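Local coordinates for oxidoreductase, short chain dehydrogenase/reductase family protein (Bifidobacterium adolescentis L2-32, PDB 6OW4) that catalyses NADH-dependent oxidation-reduction at the 20beta-hydroxyl position of steroids, as a 20beta-hydroxysteroid dehydrogenase of the short-chain dehydrogenase/reductase family, at the interface of chains A and B. Sequence-based numbering; all coordinates share one arbitrary frame. Chains: chain A/B, Oxidoreductase, short chain dehydrogenase/reductase family protein.

Contact 1: the interface of chains A and B. Residues chain A 56, 263, 266-267; chain B 25, 31, 33, 36.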
loop_
_atom_site.group_PDB
_atom_site.type_symbol
_atom_site.label_atom_id
_atom_site.label_comp_id
_atom_site.label_asym_id
_atom_site.label_seq_id
_atom_site.Cartn_x
_atom_site.Cartn_y
_atom_site.Cartn_z
ATOM N N ASN A 56 28.272 -2.793 7.596
ATOM C CA ASN A 56 28.459 -2.898 6.124
ATOM C C ASN A 56 28.013 -1.591 5.457
ATOM O O ASN A 56 28.693 -1.156 4.507
ATOM C CB ASN A 56 27.751 -4.128 5.561
ATOM C CG ASN A 56 28.556 -5.390 5.780
ATOM O OD1 ASN A 56 29.418 -5.721 4.972
ATOM N ND2 ASN A 56 28.285 -6.096 6.865
ATOM N N ASP A 263 25.868 -6.420 1.889
ATOM C CA ASP A 263 26.317 -5.540 0.773
ATOM C C ASP A 263 25.112 -5.031 -0.029
ATOM O O ASP A 263 25.203 -3.920 -0.585
ATOM C CB ASP A 263 27.304 -6.264 -0.147
ATOM C CG ASP A 263 26.774 -7.571 -0.712
ATOM O OD1 ASP A 263 26.681 -8.543 0.062
ATOM O OD2 ASP A 263 26.453 -7.605 -1.918
ATOM N N ALA A 266 23.679 -2.349 2.004
ATOM C CA ALA A 266 24.719 -1.293 2.046
ATOM C C ALA A 266 24.651 -0.427 0.780
ATOM O O ALA A 266 24.753 0.807 0.907
ATOM C CB ALA A 266 26.083 -1.919 2.222
ATOM N N SER A 267 24.480 -1.044 -0.393
ATOM C CA SER A 267 24.360 -0.342 -1.700
ATOM C C SER A 267 23.110 0.549 -1.702
ATOM O O SER A 267 23.176 1.646 -2.288
ATOM C CB SER A 267 24.352 -1.312 -2.856
ATOM O OG SER A 267 23.375 -2.322 -2.665
ATOM N N LYS B 25 32.179 -8.094 2.948
ATOM C CA LYS B 25 32.890 -8.073 1.641
ATOM C C LYS B 25 33.904 -6.923 1.605
ATOM O O LYS B 25 34.892 -7.039 0.861
ATOM C CB LYS B 25 31.890 -7.933 0.491
ATOM C CG LYS B 25 30.963 -9.124 0.290
ATOM C CD LYS B 25 30.161 -9.035 -0.992
ATOM C CE LYS B 25 29.271 -10.237 -1.227
ATOM N NZ LYS B 25 28.531 -10.124 -2.505
ATOM N N TYR B 31 37.643 -5.507 -3.336
ATOM C CA TYR B 31 36.187 -5.207 -3.394
ATOM C C TYR B 31 35.954 -3.703 -3.206
ATOM O O TYR B 31 36.669 -3.074 -2.404
ATOM C CB TYR B 31 35.443 -6.032 -2.339
ATOM C CG TYR B 31 33.994 -5.673 -2.126
ATOM C CD1 TYR B 31 33.628 -4.692 -1.220
ATOM C CD2 TYR B 31 32.984 -6.339 -2.803
ATOM C CE1 TYR B 31 32.298 -4.364 -1.007
ATOM C CE2 TYR B 31 31.649 -6.027 -2.600
ATOM C CZ TYR B 31 31.304 -5.038 -1.696
ATOM O OH TYR B 31 29.992 -4.726 -1.486
ATOM N N ILE B 33 32.227 -1.053 -3.124
ATOM C CA ILE B 33 30.741 -0.904 -3.172
ATOM C C ILE B 33 30.355 -0.110 -4.428
ATOM O O ILE B 33 29.265 -0.368 -4.974
ATOM C CB ILE B 33 30.219 -0.255 -1.870
ATOM C CG1 ILE B 33 28.716 -0.479 -1.680
ATOM C CG2 ILE B 33 30.584 1.222 -1.794
ATOM C CD1 ILE B 33 28.358 -1.864 -1.193
ATOM N N LYS B 36 29.434 -1.797 -7.868
ATOM C CA LYS B 36 28.040 -2.300 -8.005
ATOM C C LYS B 36 27.219 -1.398 -8.934
ATOM O O LYS B 36 26.172 -1.871 -9.409
ATOM C CB LYS B 36 27.345 -2.361 -6.643
ATOM C CG LYS B 36 27.878 -3.417 -5.690
ATOM C CD LYS B 36 27.196 -3.368 -4.346
ATOM C CE LYS B 36 27.431 -4.610 -3.517
ATOM N NZ LYS B 36 26.626 -5.755 -4.003
HETATM O O HOH W 1 29.572 -7.023 2.709
HETATM O O HOH W 2 24.031 -4.794 -3.977
#
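Two lysines of chain B converge on A:Asp263, near the start of helix 262-273, in a salt-bridged patch of the interface between two copies of this short-chain dehydrogenase. The tight part is the carboxylate. NZ of B:Lys36 bonds OD2 of A:Asp263 at 2.8 Å on the anti lone pair, the two side chains crossing at about a right angle. B:Lys36 gets there by a bend at its last torsion (chi4 -75°), whereas B:Lys25 stays extended and crosses the carboxylate at a slant, its CE 3.4 Å from OD1 of A:Asp263. Its NZ adds a weak bond, 3.3 Å to OD2 of A:Asp263. OH of B:Tyr31 stands 3.4 Å from CB of A:Asp263, and within chain B, CB of B:Lys25 caps the centre of that tyrosine ring. Replacing A:Asp263 with an alanine would probably leave the NZ groups of both lysines without their shared anion. Elsewhere the contact is looser: B:Ile33 brings CD1 no nearer than 3.8 Å to the carbonyl O of A:Asp263, and waters fill in. One water joins OD1 of A:Asn56 to the backbone N of B:Lys25; another joins NZ of B:Lys36 to OG of A:Ser267, which lies 2.9 Å from that water.

Contact 2: the interface of chains A and B. Residues chain A 232, 254, 256, 258-260; chain B 21, 279.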
loop_
_atom_site.group_PDB
_atom_site.type_symbol
_atom_site.label_atom_id
_atom_site.label_comp_id
_atom_site.label_asym_id
_atom_site.label_seq_id
_atom_site.Cartn_x
_atom_site.Cartn_y
_atom_site.Cartn_z
ATOM N N TYR A 232 14.451 -10.922 4.199
ATOM C CA TYR A 232 15.370 -11.837 4.918
ATOM C C TYR A 232 16.799 -11.547 4.451
ATOM O O TYR A 232 17.112 -11.821 3.279
ATOM C CB TYR A 232 14.959 -13.289 4.676
ATOM C CG TYR A 232 13.648 -13.677 5.312
ATOM C CD1 TYR A 232 13.523 -13.759 6.690
ATOM C CD2 TYR A 232 12.533 -13.971 4.544
ATOM C CE1 TYR A 232 12.327 -14.118 7.289
ATOM C CE2 TYR A 232 11.330 -14.333 5.127
ATOM C CZ TYR A 232 11.229 -14.409 6.505
ATOM O OH TYR A 232 10.051 -14.764 7.093
ATOM N N VAL A 254 9.724 -16.225 -1.004
ATOM C CA VAL A 254 10.744 -15.279 -1.554
ATOM C C VAL A 254 11.108 -15.737 -2.965
ATOM O O VAL A 254 11.819 -16.727 -3.130
ATOM C CB VAL A 254 11.989 -15.191 -0.649
ATOM C CG1 VAL A 254 12.992 -14.172 -1.168
ATOM C CG2 VAL A 254 11.615 -14.879 0.793
ATOM N N MET A 256 13.312 -14.969 -5.242
ATOM C CA MET A 256 14.764 -15.156 -5.514
ATOM C C MET A 256 15.275 -16.424 -4.816
ATOM O O MET A 256 16.346 -16.920 -5.223
ATOM C CB MET A 256 15.577 -13.946 -5.050
ATOM C CG MET A 256 15.327 -12.707 -5.891
ATOM S SD MET A 256 16.669 -11.507 -5.767
ATOM C CE MET A 256 15.946 -10.108 -6.619
ATOM N N ARG A 258 16.542 -17.051 -1.859
ATOM C CA ARG A 258 17.822 -16.865 -1.133
ATOM C C ARG A 258 17.663 -15.686 -0.173
ATOM O O ARG A 258 16.862 -14.780 -0.483
ATOM C CB ARG A 258 18.977 -16.640 -2.115
ATOM C CG ARG A 258 18.943 -15.312 -2.858
ATOM C CD ARG A 258 20.257 -15.078 -3.574
ATOM N NE ARG A 258 20.355 -13.776 -4.220
ATOM C CZ ARG A 258 20.672 -12.631 -3.617
ATOM N NH1 ARG A 258 20.909 -12.587 -2.315
ATOM N NH2 ARG A 258 20.741 -11.519 -4.329
ATOM N N PHE A 259 18.384 -15.715 0.947
ATOM C CA PHE A 259 18.576 -14.543 1.839
ATOM C C PHE A 259 19.323 -13.466 1.046
ATOM O O PHE A 259 20.136 -13.812 0.164
ATOM C CB PHE A 259 19.348 -14.921 3.106
ATOM C CG PHE A 259 18.547 -15.635 4.165
ATOM C CD1 PHE A 259 18.204 -16.971 4.024
ATOM C CD2 PHE A 259 18.162 -14.977 5.324
ATOM C CE1 PHE A 259 17.474 -17.625 5.006
ATOM C CE2 PHE A 259 17.435 -15.632 6.305
ATOM C CZ PHE A 259 17.092 -16.955 6.144
ATOM N N GLY A 260 19.033 -12.199 1.335
ATOM C CA GLY A 260 19.868 -11.061 0.915
ATOM C C GLY A 260 21.155 -11.040 1.719
ATOM O O GLY A 260 21.218 -11.751 2.741
ATOM N N TYR B 21 26.566 -16.703 1.691
ATOM C CA TYR B 21 26.254 -15.353 2.227
ATOM C C TYR B 21 27.463 -14.762 2.951
ATOM O O TYR B 21 27.579 -14.902 4.166
ATOM C CB TYR B 21 25.050 -15.440 3.167
ATOM C CG TYR B 21 23.836 -16.126 2.594
ATOM C CD1 TYR B 21 23.223 -15.655 1.444
ATOM C CD2 TYR B 21 23.280 -17.232 3.219
ATOM C CE1 TYR B 21 22.098 -16.271 0.921
ATOM C CE2 TYR B 21 22.156 -17.861 2.708
ATOM C CZ TYR B 21 21.562 -17.380 1.554
ATOM O OH TYR B 21 20.452 -17.989 1.046
ATOM N N TYR B 279 19.174 -7.301 -4.796
ATOM C CA TYR B 279 18.128 -7.940 -3.950
ATOM C C TYR B 279 16.833 -7.113 -3.970
ATOM O O TYR B 279 15.944 -7.344 -3.117
ATOM C CB TYR B 279 18.635 -8.163 -2.522
ATOM C CG TYR B 279 17.919 -9.261 -1.777
ATOM C CD1 TYR B 279 17.891 -10.558 -2.270
ATOM C CD2 TYR B 279 17.258 -9.011 -0.584
ATOM C CE1 TYR B 279 17.230 -11.577 -1.602
ATOM C CE2 TYR B 279 16.596 -10.020 0.101
ATOM C CZ TYR B 279 16.577 -11.306 -0.414
ATOM O OH TYR B 279 15.932 -12.304 0.258
HETATM O O HOH W 3 13.578 -11.642 1.616
#
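The phenol OH of B:Tyr279 is held by chain A through a carbonyl and a water: it donates to the backbone O of A:Arg258 at 2.7 Å, in the carbonyl plane and on a lone pair, and meets a water that also binds the backbone N of A:Tyr232. The receiving loop, A:Arg258 to A:Gly260, leads into helix 262-273 of the short-chain dehydrogenase/reductase fold. B:Tyr279 swings its ring away from its own backbone N (chi1 -156°), which sends the hydroxyl to that carbonyl. CA of A:Gly260 sits over the centre of the B:Tyr279 ring, 3.4 Å from the centroid. The A:Arg258 side chain runs past that of B:Tyr279 in the opposite direction, guanidinium and ring planes 41° apart, CD1 of B:Tyr279 lying over one face of the guanidinium, toward its rim. NH1 of A:Arg258 is tied back to O of A:Phe259 at 2.9 Å, which is likely to steady the guanidinium beside the ring. B:Tyr21 comes to the loop separately. Its OH accepts the backbone N-H of A:Phe259 at 3.1 Å, and CB of A:Phe259 lies over the tyrosine face, 3.7 Å from CZ of B:Tyr21. Next to the guanidinium, SD of A:Met256 packs against CD1 of B:Tyr279 at 3.8 Å.

Contact 3: the interface of chains A and B. Residues chain A 55-56, 59, 83, 87, 91; chain B 24-26.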
loop_
_atom_site.group_PDB
_atom_site.type_symbol
_atom_site.label_atom_id
_atom_site.label_comp_id
_atom_site.label_asym_id
_atom_site.label_seq_id
_atom_site.Cartn_x
_atom_site.Cartn_y
_atom_site.Cartn_z
ATOM N N ARG A 55 27.322 -2.184 10.146
ATOM C CA ARG A 55 28.788 -2.089 9.896
ATOM C C ARG A 55 29.059 -2.062 8.385
ATOM O O ARG A 55 29.988 -1.353 7.965
ATOM C CB ARG A 55 29.549 -3.214 10.607
ATOM C CG ARG A 55 29.345 -4.613 10.043
ATOM C CD ARG A 55 30.037 -5.622 10.938
ATOM N NE ARG A 55 29.938 -6.994 10.460
ATOM C CZ ARG A 55 29.242 -7.972 11.037
ATOM N NH1 ARG A 55 28.551 -7.755 12.144
ATOM N NH2 ARG A 55 29.246 -9.179 10.501
ATOM N N ASN A 56 28.272 -2.793 7.596
ATOM C CA ASN A 56 28.459 -2.898 6.124
ATOM C C ASN A 56 28.013 -1.591 5.457
ATOM O O ASN A 56 28.693 -1.156 4.507
ATOM C CB ASN A 56 27.751 -4.128 5.561
ATOM C CG ASN A 56 28.556 -5.390 5.780
ATOM O OD1 ASN A 56 29.418 -5.721 4.972
ATOM N ND2 ASN A 56 28.285 -6.096 6.865
ATOM N N ALA A 59 30.733 0.954 6.261
ATOM C CA ALA A 59 31.930 0.662 5.435
ATOM C C ALA A 59 31.708 1.156 4.000
ATOM O O ALA A 59 32.667 1.670 3.395
ATOM C CB ALA A 59 32.241 -0.814 5.469
ATOM N N LEU A 83 36.471 -2.253 14.572
ATOM C CA LEU A 83 35.828 -1.972 13.259
ATOM C C LEU A 83 36.220 -0.571 12.774
ATOM O O LEU A 83 36.623 -0.442 11.603
ATOM C CB LEU A 83 34.307 -2.095 13.397
ATOM C CG LEU A 83 33.759 -3.521 13.443
ATOM C CD1 LEU A 83 32.291 -3.522 13.838
ATOM C CD2 LEU A 83 33.947 -4.218 12.106
ATOM N N MET A 87 38.270 0.278 9.251
ATOM C CA MET A 87 37.627 1.035 8.145
ATOM C C MET A 87 38.436 2.302 7.843
ATOM O O MET A 87 38.602 2.619 6.647
ATOM C CB MET A 87 36.181 1.393 8.503
ATOM C CG MET A 87 35.270 0.175 8.571
ATOM S SD MET A 87 33.560 0.584 8.995
ATOM C CE MET A 87 32.929 -1.041 9.408
ATOM N N PHE A 91 39.949 2.788 4.022
ATOM C CA PHE A 91 39.245 3.799 3.188
ATOM C C PHE A 91 39.845 5.200 3.376
ATOM O O PHE A 91 39.531 6.073 2.542
ATOM C CB PHE A 91 37.747 3.760 3.497
ATOM C CG PHE A 91 37.171 2.366 3.500
ATOM C CD1 PHE A 91 37.377 1.516 2.424
ATOM C CD2 PHE A 91 36.442 1.897 4.582
ATOM C CE1 PHE A 91 36.857 0.231 2.428
ATOM C CE2 PHE A 91 35.926 0.611 4.585
ATOM C CZ PHE A 91 36.133 -0.219 3.508
ATOM N N ASP B 24 30.989 -9.535 5.325
ATOM C CA ASP B 24 31.841 -8.315 5.356
ATOM C C ASP B 24 32.761 -8.298 4.132
ATOM O O ASP B 24 33.987 -8.440 4.306
ATOM C CB ASP B 24 32.619 -8.247 6.673
ATOM C CG ASP B 24 31.716 -8.191 7.892
ATOM O OD1 ASP B 24 31.123 -7.123 8.133
ATOM O OD2 ASP B 24 31.589 -9.225 8.575
ATOM N N LYS B 25 32.179 -8.094 2.948
ATOM C CA LYS B 25 32.890 -8.073 1.641
ATOM C C LYS B 25 33.904 -6.923 1.605
ATOM O O LYS B 25 34.892 -7.039 0.861
ATOM C CB LYS B 25 31.890 -7.933 0.491
ATOM C CG LYS B 25 30.963 -9.124 0.290
ATOM C CD LYS B 25 30.161 -9.035 -0.992
ATOM C CE LYS B 25 29.271 -10.237 -1.227
ATOM N NZ LYS B 25 28.531 -10.124 -2.505
ATOM N N TRP B 26 33.663 -5.855 2.372
ATOM C CA TRP B 26 34.548 -4.661 2.472
ATOM C C TRP B 26 35.934 -5.045 3.017
ATOM O O TRP B 26 36.877 -4.253 2.820
ATOM C CB TRP B 26 33.881 -3.572 3.324
ATOM C CG TRP B 26 33.517 -4.010 4.710
ATOM C CD1 TRP B 26 32.335 -4.563 5.110
ATOM C CD2 TRP B 26 34.341 -3.934 5.887
ATOM N NE1 TRP B 26 32.366 -4.838 6.450
ATOM C CE2 TRP B 26 33.583 -4.462 6.956
ATOM C CE3 TRP B 26 35.638 -3.475 6.144
ATOM C CZ2 TRP B 26 34.082 -4.539 8.258
ATOM C CZ3 TRP B 26 36.130 -3.552 7.431
ATOM C CH2 TRP B 26 35.362 -4.078 8.473
HETATM O O HOH W 4 29.572 -7.023 2.709
#
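A:Arg55 grips B:Asp24 side-on in the ionic part of this patch, where the stretch of chain B around 3-10 helix 25-27 lies against helices 52-63 and 77-91 of chain A. NE bonds OD1 of B:Asp24 at 2.6 Å and NH2 bonds OD2, each oxygen using its syn lone pair; the NE bond is nearly straight (162° at H). The arginine chain runs extended from CG to NE, which carries the guanidinium out to the acid. Within chain B, NE1 of B:Trp26 donates to the anti lone pair of OD1 of B:Asp24 at 3.1 Å, tilted from the indole plane; ND2 of A:Asn56 adds a weak bond to OD1. The apolar part is built on B:Trp26, which has 103 Å² of its surface hidden by chain A. With CG between the backbone N and the carbonyl carbon (chi1 57°), the indole lies with one face on A:Ala59 and A:Met87: CB of A:Ala59 is 3.7 Å from the centroid of the five-membered ring, and CE of A:Met87 sits near the rim of the six-membered one. OD1 of A:Asn56 lies in plane at the indole edge, amide and ring planes 71° apart. CD2 of A:Leu83 touches CZ2 of B:Trp26 at 3.9 Å; at the other end, CZ of A:Phe91 lies 4.0 Å from CB of B:Trp26.

Contacts 1 and 3 are neighbours, about 8 Å between the centres of their C-alpha atoms, and share A:Asn56 and B:Lys25. Contact 2 lies farther off, about 15 Å from contact 1 and 20 Å from contact 3 by the same measure. Helix 262-273 belongs to contact 1 and the loop just before it to contact 2, while helix 52-63 serves contacts 1 and 3. The N-terminal segment of chain B takes part in all three, so it is spread along the partner. The interface is two-fold symmetric, each contact recurring with chains exchanged, which fits a dimer unit within the deposited tetramer.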